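Local structure of TOXN (Pectobacterium atrosepticum, 2XDB) at residues Y47-T52 with G82-K87; K70-G75 with L118-A123; K9-L14 with F88-I93. The protein cleaves RNA within AAA(U/G) sequences as the toxic endoribonuclease of a type III toxin-antitoxin system and is bound by repeats of the ToxI RNA. All coordinates share one frame; numbering follows the deposited sequence.

Contact 1 of 3, residues Y47-T52 with G82-K87; sequences YLAPLT and GLINLK. With nucleotides of chain B.
T52 and L83 form an antiparallel hydrogen-bonded pair in the central sheet of the ToxN fold, where strand 45-52 runs beside strand 80-91. T52 N donates to L83 O at 3.0 Å, and L83 N returns a bond to T52 O. The T52 and L83 side chains run alongside each other. T52 has OG1 anti to its backbone N (chi1 174°), which leaves CG2 to meet L83 CD1, while OG1 bonds to K55. On the other face of the sheet the non-hydrogen-bonded pair L51 and I84 also runs side by side, with L51 CD2 against I84 CG1 at 3.6 Å. I84 sends its branches two ways: CG2, anti to the backbone N, reaches A49 CB at 3.5 Å, and L86 CD2 also approaches A49 CB. I128 of helix 125-140 packs on I84 and L135 on L86. N85 is the centre of an inverse gamma turn, yet its N-H makes a nearly straight bond (167°) to P50 O, and its CB rests near P50 CG. Beyond the turn the chain enters a short 3-10 segment, and K87 comes back to the amide of N85 on its way to the antitoxin RNA. The K87 chain is bent at its last torsion (-62°), placing NZ 3.1 Å from N85 OD1 and 3.0 Å from OP1 of U3 of chain B.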
loop_
_atom_site.group_PDB
_atom_site.type_symbol
_atom_site.label_atom_id
_atom_site.label_comp_id
_atom_site.label_asym_id
_atom_site.label_seq_id
_atom_site.Cartn_x
_atom_site.Cartn_y
_atom_site.Cartn_z
ATOM N N TYR A 47 -4.632 -3.251 7.445
ATOM C CA TYR A 47 -4.317 -3.166 6.030
ATOM C C TYR A 47 -3.034 -2.402 5.753
ATOM O O TYR A 47 -2.774 -1.366 6.361
ATOM C CB TYR A 47 -5.471 -2.494 5.286
ATOM C CG TYR A 47 -6.574 -3.452 4.914
ATOM C CD1 TYR A 47 -6.577 -4.089 3.679
ATOM C CD2 TYR A 47 -7.596 -3.739 5.801
ATOM C CE1 TYR A 47 -7.567 -4.976 3.338
ATOM C CE2 TYR A 47 -8.593 -4.620 5.466
ATOM C CZ TYR A 47 -8.569 -5.241 4.237
ATOM O OH TYR A 47 -9.566 -6.125 3.904
ATOM N N LEU A 48 -2.239 -2.911 4.820
ATOM C CA LEU A 48 -1.128 -2.149 4.263
ATOM C C LEU A 48 -1.400 -1.941 2.785
ATOM O O LEU A 48 -2.023 -2.786 2.143
ATOM C CB LEU A 48 0.198 -2.898 4.423
ATOM C CG LEU A 48 0.676 -3.214 5.835
ATOM C CD1 LEU A 48 2.075 -3.836 5.785
ATOM C CD2 LEU A 48 0.675 -1.947 6.681
ATOM N N ALA A 49 -0.912 -0.830 2.238
ATOM C CA ALA A 49 -1.115 -0.532 0.822
ATOM C C ALA A 49 0.216 -0.439 0.087
ATOM O O ALA A 49 1.190 0.073 0.628
ATOM C CB ALA A 49 -1.868 0.762 0.670
ATOM N N PRO A 50 0.258 -0.918 -1.163
ATOM C CA PRO A 50 1.528 -0.901 -1.882
ATOM C C PRO A 50 1.822 0.479 -2.434
ATOM O O PRO A 50 0.898 1.168 -2.872
ATOM C CB PRO A 50 1.282 -1.880 -3.032
ATOM C CG PRO A 50 -0.183 -1.747 -3.303
ATOM C CD PRO A 50 -0.829 -1.501 -1.967
ATOM N N LEU A 51 3.091 0.880 -2.397
ATOM C CA LEU A 51 3.540 2.072 -3.090
ATOM C C LEU A 51 4.000 1.648 -4.486
ATOM O O LEU A 51 4.484 0.530 -4.667
ATOM C CB LEU A 51 4.711 2.692 -2.349
ATOM C CG LEU A 51 4.494 3.260 -0.954
ATOM C CD1 LEU A 51 5.835 3.545 -0.303
ATOM C CD2 LEU A 51 3.711 4.524 -1.090
ATOM N N THR A 52 3.842 2.534 -5.466
ATOM C CA THR A 52 4.293 2.271 -6.830
ATOM C C THR A 52 4.936 3.513 -7.450
ATOM O O THR A 52 4.578 4.648 -7.125
ATOM C CB THR A 52 3.151 1.753 -7.750
ATOM O OG1 THR A 52 3.628 1.662 -9.096
ATOM C CG2 THR A 52 1.979 2.690 -7.740
ATOM N N GLY A 82 5.236 9.119 -7.144
ATOM C CA GLY A 82 4.451 7.910 -7.303
ATOM C C GLY A 82 3.152 8.004 -6.525
ATOM O O GLY A 82 2.672 9.104 -6.257
ATOM N N LEU A 83 2.573 6.862 -6.167
ATOM C CA LEU A 83 1.274 6.865 -5.516
ATOM C C LEU A 83 1.071 5.645 -4.663
ATOM O O LEU A 83 1.713 4.630 -4.883
ATOM C CB LEU A 83 0.145 6.977 -6.542
ATOM C CG LEU A 83 -0.088 5.853 -7.549
ATOM C CD1 LEU A 83 -0.719 4.650 -6.876
ATOM C CD2 LEU A 83 -0.992 6.368 -8.657
ATOM N N ILE A 84 0.185 5.762 -3.677
ATOM C CA ILE A 84 -0.212 4.638 -2.847
ATOM C C ILE A 84 -1.374 3.956 -3.554
ATOM O O ILE A 84 -2.393 4.587 -3.821
ATOM C CB ILE A 84 -0.693 5.110 -1.480
ATOM C CG1 ILE A 84 0.391 5.898 -0.758
ATOM C CG2 ILE A 84 -1.117 3.934 -0.634
ATOM C CD1 ILE A 84 -0.080 6.462 0.588
ATOM N N ASN A 85 -1.226 2.679 -3.885
ATOM C CA ASN A 85 -2.282 1.987 -4.611
ATOM C C ASN A 85 -3.307 1.352 -3.670
ATOM O O ASN A 85 -3.323 0.136 -3.462
ATOM C CB ASN A 85 -1.692 0.956 -5.553
ATOM C CG ASN A 85 -2.186 1.121 -6.969
ATOM O OD1 ASN A 85 -3.297 1.597 -7.204
ATOM N ND2 ASN A 85 -1.360 0.728 -7.927
ATOM N N LEU A 86 -4.155 2.194 -3.092
ATOM C CA LEU A 86 -5.138 1.743 -2.127
ATOM C C LEU A 86 -5.990 0.553 -2.602
ATOM O O LEU A 86 -6.359 -0.303 -1.800
ATOM C CB LEU A 86 -6.039 2.912 -1.718
ATOM C CG LEU A 86 -5.296 4.045 -1.029
ATOM C CD1 LEU A 86 -6.223 5.210 -0.816
ATOM C CD2 LEU A 86 -4.690 3.575 0.294
ATOM N N LYS A 87 -6.315 0.497 -3.889
ATOM C CA LYS A 87 -7.233 -0.541 -4.358
ATOM C C LYS A 87 -6.636 -1.933 -4.296
ATOM O O LYS A 87 -7.340 -2.922 -4.458
ATOM C CB LYS A 87 -7.764 -0.239 -5.762
ATOM C CG LYS A 87 -6.738 -0.046 -6.834
ATOM C CD LYS A 87 -7.466 0.196 -8.153
ATOM C CE LYS A 87 -6.564 0.070 -9.363
ATOM N NZ LYS A 87 -5.481 1.091 -9.301
ATOM P P U B 3 -5.653 -1.071 -13.030
ATOM O OP1 U B 3 -5.006 -0.605 -11.780
ATOM O OP2 U B 3 -6.911 -1.848 -12.949
ATOM O "O5'" U B 3 -5.744 0.136 -14.053
ATOM C "C5'" U B 3 -4.693 1.090 -14.043
ATOM C "C4'" U B 3 -4.362 1.572 -15.430
ATOM O "O4'" U B 3 -3.606 0.567 -16.147
ATOM C "C3'" U B 3 -5.550 1.846 -16.328
ATOM O "O3'" U B 3 -6.139 3.099 -16.050
ATOM C "C2'" U B 3 -4.931 1.753 -17.715
ATOM O "O2'" U B 3 -4.203 2.934 -18.009
ATOM C "C1'" U B 3 -3.920 0.625 -17.522
ATOM N N1 U B 3 -4.429 -0.694 -17.941
ATOM C C2 U B 3 -3.488 -1.680 -18.155
ATOM O O2 U B 3 -2.289 -1.503 -18.010
ATOM N N3 U B 3 -3.999 -2.889 -18.542
ATOM C C4 U B 3 -5.326 -3.200 -18.735
ATOM O O4 U B 3 -5.619 -4.342 -19.086
ATOM C C5 U B 3 -6.241 -2.122 -18.495
ATOM C C6 U B 3 -5.771 -0.932 -18.115
#

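Contact 2 of 3, residues K70-G75 with L118-A123; sequences KLHENG and LQFIRA
N74 and F120 mark the nearest backbone approach between segments 70-75 and 118-123, their CA atoms 5.6 Å apart. The axes of strand 70-73 and helix 118-123 come within 7.8 Å and make 120° between their N-to-C directions, so the helix lies aslant the strand. F120 bridges the gap. With CG anti to its backbone N (chi1 -177°), its ring reaches out from the helix to the strand backbone, and H72 O sits over one face, offset toward the rim, 3.1 Å from F120 CG. Farther along the ring, F120 CE2 lies over a face of the H72 imidazole, 3.8 Å from H72 NE2; the two planes are inclined at 42°, an oblique aromatic pair. L71 adds the aliphatic part, its CD1 4.0 Å from F120 CD1 and more loosely near I121 CG1. Past the strand, N74 points toward the helix, its ND2 near the plane of the F120 ring at the edge. Its amide stacks nearly parallel on that of Q119, N74 CG lying 3.6 Å from Q119 NE2, and A123 CB approaches N74 OD1. A cobalt ion lies about 3 Å from the N74 side chain. Strand 69-73 is an outermost strand of the sheet within this chain, paired with strand 80-91, and the C-terminal end of helix 109-123 packs against it, with E73 and K116 adding a salt bridge.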
loop_
_atom_site.group_PDB
_atom_site.type_symbol
_atom_site.label_atom_id
_atom_site.label_comp_id
_atom_site.label_asym_id
_atom_site.label_seq_id
_atom_site.Cartn_x
_atom_site.Cartn_y
_atom_site.Cartn_z
ATOM N N LYS A 70 -2.119 10.071 -4.741
ATOM C CA LYS A 70 -0.868 10.540 -5.337
ATOM C C LYS A 70 0.102 11.138 -4.306
ATOM O O LYS A 70 -0.300 11.848 -3.393
ATOM C CB LYS A 70 -1.160 11.570 -6.423
ATOM C CG LYS A 70 -1.295 11.025 -7.838
ATOM C CD LYS A 70 -1.593 12.162 -8.814
ATOM C CE LYS A 70 -1.052 11.893 -10.214
ATOM N NZ LYS A 70 -1.410 12.988 -11.175
ATOM N N LEU A 71 1.384 10.852 -4.460
ATOM C CA LEU A 71 2.413 11.406 -3.585
ATOM C C LEU A 71 3.236 12.458 -4.320
ATOM O O LEU A 71 3.555 12.293 -5.492
ATOM C CB LEU A 71 3.355 10.292 -3.127
ATOM C CG LEU A 71 2.986 9.492 -1.876
ATOM C CD1 LEU A 71 1.518 9.608 -1.571
ATOM C CD2 LEU A 71 3.397 8.038 -2.010
ATOM N N HIS A 72 3.584 13.539 -3.636
ATOM C CA HIS A 72 4.602 14.459 -4.145
ATOM C C HIS A 72 5.259 15.182 -2.969
ATOM O O HIS A 72 4.764 15.117 -1.844
ATOM C CB HIS A 72 4.003 15.454 -5.135
ATOM C CG HIS A 72 3.014 16.391 -4.526
ATOM N ND1 HIS A 72 1.654 16.183 -4.595
ATOM C CD2 HIS A 72 3.182 17.546 -3.834
ATOM C CE1 HIS A 72 1.026 17.166 -3.969
ATOM N NE2 HIS A 72 1.931 18.004 -3.497
ATOM N N GLU A 73 6.380 15.850 -3.208
ATOM C CA GLU A 73 7.057 16.555 -2.127
ATOM C C GLU A 73 6.224 17.722 -1.560
ATOM O O GLU A 73 5.657 18.507 -2.320
ATOM C CB GLU A 73 8.426 17.055 -2.589
ATOM C CG GLU A 73 9.028 18.055 -1.622
ATOM C CD GLU A 73 10.437 18.464 -1.974
ATOM O OE1 GLU A 73 10.868 18.207 -3.124
ATOM O OE2 GLU A 73 11.101 19.054 -1.090
ATOM N N ASN A 74 6.152 17.833 -0.229
ATOM C CA ASN A 74 5.465 18.960 0.425
ATOM C C ASN A 74 5.880 20.286 -0.198
ATOM O O ASN A 74 7.070 20.631 -0.229
ATOM C CB ASN A 74 5.782 19.028 1.925
ATOM C CG ASN A 74 5.117 17.914 2.743
ATOM O OD1 ASN A 74 4.182 18.164 3.502
ATOM N ND2 ASN A 74 5.630 16.698 2.623
ATOM N N GLY A 75 4.903 21.032 -0.695
ATOM C CA GLY A 75 5.182 22.332 -1.268
ATOM C C GLY A 75 5.858 22.316 -2.635
ATOM O O GLY A 75 6.040 23.368 -3.235
ATOM N N LEU A 118 7.605 10.161 3.218
ATOM C CA LEU A 118 7.098 10.020 4.587
ATOM C C LEU A 118 6.488 11.338 5.035
ATOM O O LEU A 118 5.400 11.378 5.609
ATOM C CB LEU A 118 8.229 9.643 5.541
ATOM C CG LEU A 118 7.973 8.691 6.702
ATOM C CD1 LEU A 118 8.827 9.095 7.882
ATOM C CD2 LEU A 118 6.520 8.659 7.098
ATOM N N GLN A 119 7.195 12.424 4.760
ATOM C CA GLN A 119 6.761 13.713 5.255
ATOM C C GLN A 119 5.442 14.076 4.616
ATOM O O GLN A 119 4.591 14.698 5.243
ATOM C CB GLN A 119 7.792 14.797 4.975
ATOM C CG GLN A 119 7.521 16.078 5.740
ATOM C CD GLN A 119 8.289 17.251 5.185
ATOM O OE1 GLN A 119 9.412 17.099 4.690
ATOM N NE2 GLN A 119 7.692 18.433 5.263
ATOM N N PHE A 120 5.264 13.692 3.361
ATOM C CA PHE A 120 4.010 14.003 2.698
ATOM C C PHE A 120 2.889 13.116 3.239
ATOM O O PHE A 120 1.825 13.606 3.622
ATOM C CB PHE A 120 4.139 13.854 1.196
ATOM C CG PHE A 120 2.904 14.234 0.465
ATOM C CD1 PHE A 120 2.081 13.266 -0.078
ATOM C CD2 PHE A 120 2.546 15.557 0.342
ATOM C CE1 PHE A 120 0.932 13.616 -0.741
ATOM C CE2 PHE A 120 1.406 15.915 -0.325
ATOM C CZ PHE A 120 0.596 14.942 -0.869
ATOM N N ILE A 121 3.144 11.811 3.272
ATOM C CA ILE A 121 2.212 10.856 3.854
ATOM C C ILE A 121 1.779 11.234 5.279
ATOM O O ILE A 121 0.593 11.234 5.598
ATOM C CB ILE A 121 2.828 9.460 3.895
ATOM C CG1 ILE A 121 2.997 8.905 2.479
ATOM C CG2 ILE A 121 1.986 8.564 4.742
ATOM C CD1 ILE A 121 3.764 7.624 2.414
ATOM N N ARG A 122 2.739 11.539 6.142
ATOM C CA ARG A 122 2.410 11.900 7.512
ATOM C C ARG A 122 1.498 13.130 7.578
ATOM O O ARG A 122 0.534 13.152 8.319
ATOM C CB ARG A 122 3.672 12.143 8.321
ATOM C CG ARG A 122 3.396 12.733 9.689
ATOM C CD ARG A 122 4.682 12.961 10.495
ATOM N NE ARG A 122 5.430 14.141 10.063
ATOM C CZ ARG A 122 6.603 14.072 9.442
ATOM N NH1 ARG A 122 7.237 15.174 9.077
ATOM N NH2 ARG A 122 7.149 12.892 9.190
ATOM N N ALA A 123 1.796 14.148 6.786
ATOM C CA ALA A 123 0.982 15.350 6.764
ATOM C C ALA A 123 -0.407 15.059 6.227
ATOM O O ALA A 123 -1.327 15.837 6.427
ATOM C CB ALA A 123 1.662 16.443 5.925
#

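Contact 3 of 3, residues K9-L14 with F88-I93; sequences KYIEYL and FMIPII. With nucleotides of chain B.
Y10 reaches from helix 8-17 to the end of strand 80-91 and inserts its ring between the helix and the backbone of P91 to I93. Its CG is anti to the backbone N (chi1 -171°), which carries the phenol away from the helix. There Y10 OH donates to P91 O at 2.9 Å, from above the carbonyl plane, 41° out of it. I93 comes obliquely to the ring, with CD1 3.4 Å from Y10 CE1. One turn on, L14 folds its CG over a face of the same ring. The protruding end of I90 fills the hollow between I11 and L14: I90 CD1 touches I11 CD1 at 3.8 Å and L14 CD1 at 4.0 Å, the I11 and I90 side chains crossing at about a right angle. I6 and L153 pack on I90 as well, and F160 meets the Y10 ring edge-to-face. At the start of 88-93, away from the helix, F88 serves the RNA: its ring lies against the base of U2 of chain B, with N3 3.3 Å above the ring centre. The helix and segment 88-93 are thus joined by apolar contact plus one polar link, the tyrosine hydroxyl supplying a donor to a backbone carbonyl.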
loop_
_atom_site.group_PDB
_atom_site.type_symbol
_atom_site.label_atom_id
_atom_site.label_comp_id
_atom_site.label_asym_id
_atom_site.label_seq_id
_atom_site.Cartn_x
_atom_site.Cartn_y
_atom_site.Cartn_z
ATOM N N LYS A 9 6.099 -15.523 0.828
ATOM C CA LYS A 9 5.273 -16.682 1.123
ATOM C C LYS A 9 3.837 -16.231 1.381
ATOM O O LYS A 9 2.896 -16.788 0.820
ATOM C CB LYS A 9 5.845 -17.461 2.313
ATOM C CG LYS A 9 7.373 -17.467 2.353
ATOM C CD LYS A 9 7.921 -16.083 2.767
ATOM C CE LYS A 9 9.343 -15.817 2.255
ATOM N NZ LYS A 9 9.879 -14.518 2.761
ATOM N N TYR A 10 3.689 -15.197 2.207
ATOM C CA TYR A 10 2.388 -14.614 2.503
ATOM C C TYR A 10 1.720 -14.020 1.260
ATOM O O TYR A 10 0.545 -14.271 1.000
ATOM C CB TYR A 10 2.512 -13.545 3.591
ATOM C CG TYR A 10 1.179 -13.048 4.091
ATOM C CD1 TYR A 10 0.361 -13.861 4.855
ATOM C CD2 TYR A 10 0.737 -11.769 3.799
ATOM C CE1 TYR A 10 -0.859 -13.413 5.313
ATOM C CE2 TYR A 10 -0.479 -11.309 4.260
ATOM C CZ TYR A 10 -1.274 -12.134 5.007
ATOM O OH TYR A 10 -2.490 -11.685 5.464
ATOM N N ILE A 11 2.458 -13.230 0.489
ATOM C CA ILE A 11 1.908 -12.688 -0.745
ATOM C C ILE A 11 1.452 -13.820 -1.674
ATOM O O ILE A 11 0.362 -13.766 -2.256
ATOM C CB ILE A 11 2.924 -11.834 -1.491
ATOM C CG1 ILE A 11 3.221 -10.549 -0.724
ATOM C CG2 ILE A 11 2.398 -11.490 -2.870
ATOM C CD1 ILE A 11 2.095 -9.554 -0.731
ATOM N N GLU A 12 2.282 -14.846 -1.816
ATOM C CA GLU A 12 1.929 -15.953 -2.691
ATOM C C GLU A 12 0.655 -16.620 -2.185
ATOM O O GLU A 12 -0.213 -17.011 -2.964
ATOM C CB GLU A 12 3.073 -16.967 -2.810
ATOM C CG GLU A 12 4.385 -16.397 -3.366
ATOM C CD GLU A 12 4.231 -15.723 -4.731
ATOM O OE1 GLU A 12 4.929 -14.712 -4.978
ATOM O OE2 GLU A 12 3.418 -16.201 -5.556
ATOM N N TYR A 13 0.527 -16.742 -0.874
ATOM C CA TYR A 13 -0.653 -17.392 -0.328
ATOM C C TYR A 13 -1.905 -16.579 -0.669
ATOM O O TYR A 13 -2.822 -17.091 -1.304
ATOM C CB TYR A 13 -0.484 -17.645 1.170
ATOM C CG TYR A 13 -1.744 -18.043 1.886
ATOM C CD1 TYR A 13 -2.330 -19.277 1.662
ATOM C CD2 TYR A 13 -2.343 -17.184 2.806
ATOM C CE1 TYR A 13 -3.482 -19.649 2.324
ATOM C CE2 TYR A 13 -3.490 -17.543 3.469
ATOM C CZ TYR A 13 -4.054 -18.780 3.222
ATOM O OH TYR A 13 -5.199 -19.147 3.880
ATOM N N LEU A 14 -1.929 -15.303 -0.301
ATOM C CA LEU A 14 -3.067 -14.463 -0.676
ATOM C C LEU A 14 -3.295 -14.473 -2.206
ATOM O O LEU A 14 -4.439 -14.481 -2.672
ATOM C CB LEU A 14 -2.908 -13.027 -0.155
ATOM C CG LEU A 14 -2.699 -12.788 1.343
ATOM C CD1 LEU A 14 -2.500 -11.292 1.631
ATOM C CD2 LEU A 14 -3.860 -13.340 2.172
ATOM N N PHE A 88 -5.335 -2.011 -4.049
ATOM C CA PHE A 88 -4.697 -3.304 -3.835
ATOM C C PHE A 88 -4.097 -3.448 -2.452
ATOM O O PHE A 88 -3.143 -4.188 -2.282
ATOM C CB PHE A 88 -3.616 -3.551 -4.871
ATOM C CG PHE A 88 -4.103 -3.427 -6.265
ATOM C CD1 PHE A 88 -3.451 -2.613 -7.172
ATOM C CD2 PHE A 88 -5.234 -4.108 -6.670
ATOM C CE1 PHE A 88 -3.913 -2.492 -8.464
ATOM C CE2 PHE A 88 -5.699 -3.990 -7.968
ATOM C CZ PHE A 88 -5.040 -3.176 -8.861
ATOM N N MET A 89 -4.639 -2.739 -1.471
ATOM C CA MET A 89 -4.236 -2.946 -0.086
ATOM C C MET A 89 -4.676 -4.337 0.367
ATOM O O MET A 89 -5.599 -4.917 -0.211
ATOM C CB MET A 89 -4.865 -1.893 0.812
ATOM C CG MET A 89 -6.374 -1.971 0.868
ATOM S SD MET A 89 -7.044 -0.664 1.900
ATOM C CE MET A 89 -8.788 -1.065 1.820
ATOM N N ILE A 90 -4.020 -4.867 1.397
ATOM C CA ILE A 90 -4.274 -6.237 1.830
ATOM C C ILE A 90 -4.237 -6.391 3.347
ATOM O O ILE A 90 -3.505 -5.686 4.034
ATOM C CB ILE A 90 -3.260 -7.198 1.206
ATOM C CG1 ILE A 90 -1.831 -6.828 1.607
ATOM C CG2 ILE A 90 -3.372 -7.197 -0.312
ATOM C CD1 ILE A 90 -0.805 -7.773 0.996
ATOM N N PRO A 91 -5.052 -7.300 3.885
ATOM C CA PRO A 91 -4.971 -7.486 5.332
ATOM C C PRO A 91 -3.672 -8.221 5.618
ATOM O O PRO A 91 -3.260 -9.019 4.782
ATOM C CB PRO A 91 -6.164 -8.381 5.627
ATOM C CG PRO A 91 -6.367 -9.159 4.359
ATOM C CD PRO A 91 -5.967 -8.255 3.240
ATOM N N ILE A 92 -3.017 -7.941 6.738
ATOM C CA ILE A 92 -1.737 -8.583 7.021
ATOM C C ILE A 92 -1.707 -9.289 8.366
ATOM O O ILE A 92 -2.500 -9.003 9.254
ATOM C CB ILE A 92 -0.565 -7.588 6.972
ATOM C CG1 ILE A 92 -0.754 -6.477 8.006
ATOM C CG2 ILE A 92 -0.436 -6.998 5.588
ATOM C CD1 ILE A 92 -0.069 -6.752 9.321
ATOM N N ILE A 93 -0.782 -10.225 8.481
ATOM C CA ILE A 93 -0.444 -10.893 9.726
ATOM C C ILE A 93 0.871 -10.273 10.203
ATOM O O ILE A 93 1.815 -10.145 9.421
ATOM C CB ILE A 93 -0.203 -12.377 9.448
ATOM C CG1 ILE A 93 -1.484 -13.044 8.982
ATOM C CG2 ILE A 93 0.319 -13.081 10.663
ATOM C CD1 ILE A 93 -1.261 -14.468 8.527
ATOM P P U B 2 0.262 -0.760 -13.004
ATOM O OP1 U B 2 0.053 0.223 -14.083
ATOM O OP2 U B 2 0.527 -0.288 -11.623
ATOM O "O5'" U B 2 -0.960 -1.763 -13.017
ATOM C "C5'" U B 2 -1.440 -2.353 -14.212
ATOM C "C4'" U B 2 -2.559 -3.314 -13.906
ATOM O "O4'" U B 2 -2.057 -4.456 -13.162
ATOM C "C3'" U B 2 -3.662 -2.754 -13.029
ATOM O "O3'" U B 2 -4.590 -1.995 -13.772
ATOM C "C2'" U B 2 -4.267 -4.005 -12.427
ATOM O "O2'" U B 2 -5.089 -4.632 -13.393
ATOM C "C1'" U B 2 -3.030 -4.879 -12.228
ATOM N N1 U B 2 -2.426 -4.812 -10.878
ATOM C C2 U B 2 -2.949 -5.604 -9.884
ATOM O O2 U B 2 -3.898 -6.331 -10.070
ATOM N N3 U B 2 -2.335 -5.505 -8.664
ATOM C C4 U B 2 -1.253 -4.715 -8.341
ATOM O O4 U B 2 -0.791 -4.733 -7.199
ATOM C C5 U B 2 -0.762 -3.930 -9.426
ATOM C C6 U B 2 -1.348 -4.007 -10.624
#

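Strand 80-91 ties the three together: contacts 1 and 3 lie on it, and contact 2 uses its sheet neighbour, strand 69-73. Contact 1 is near the centre of the chain, with the centre of contact 2 about 14 Å away and that of contact 3 about 13 Å away. Contacts 2 and 3, with centres about 26 Å apart, fall on opposite sides of the chain's centre. Along the chain, contact 1 is nested within the loop closed by contact 3, while the segments of contact 2 alternate with those of both others. Helix 109-123 packs at outer strand 69-73, and helix 8-17 at the far end of strand 80-91. K87 of contact 1 and F88 of contact 3 are consecutive and meet U3 and U2 of chain B.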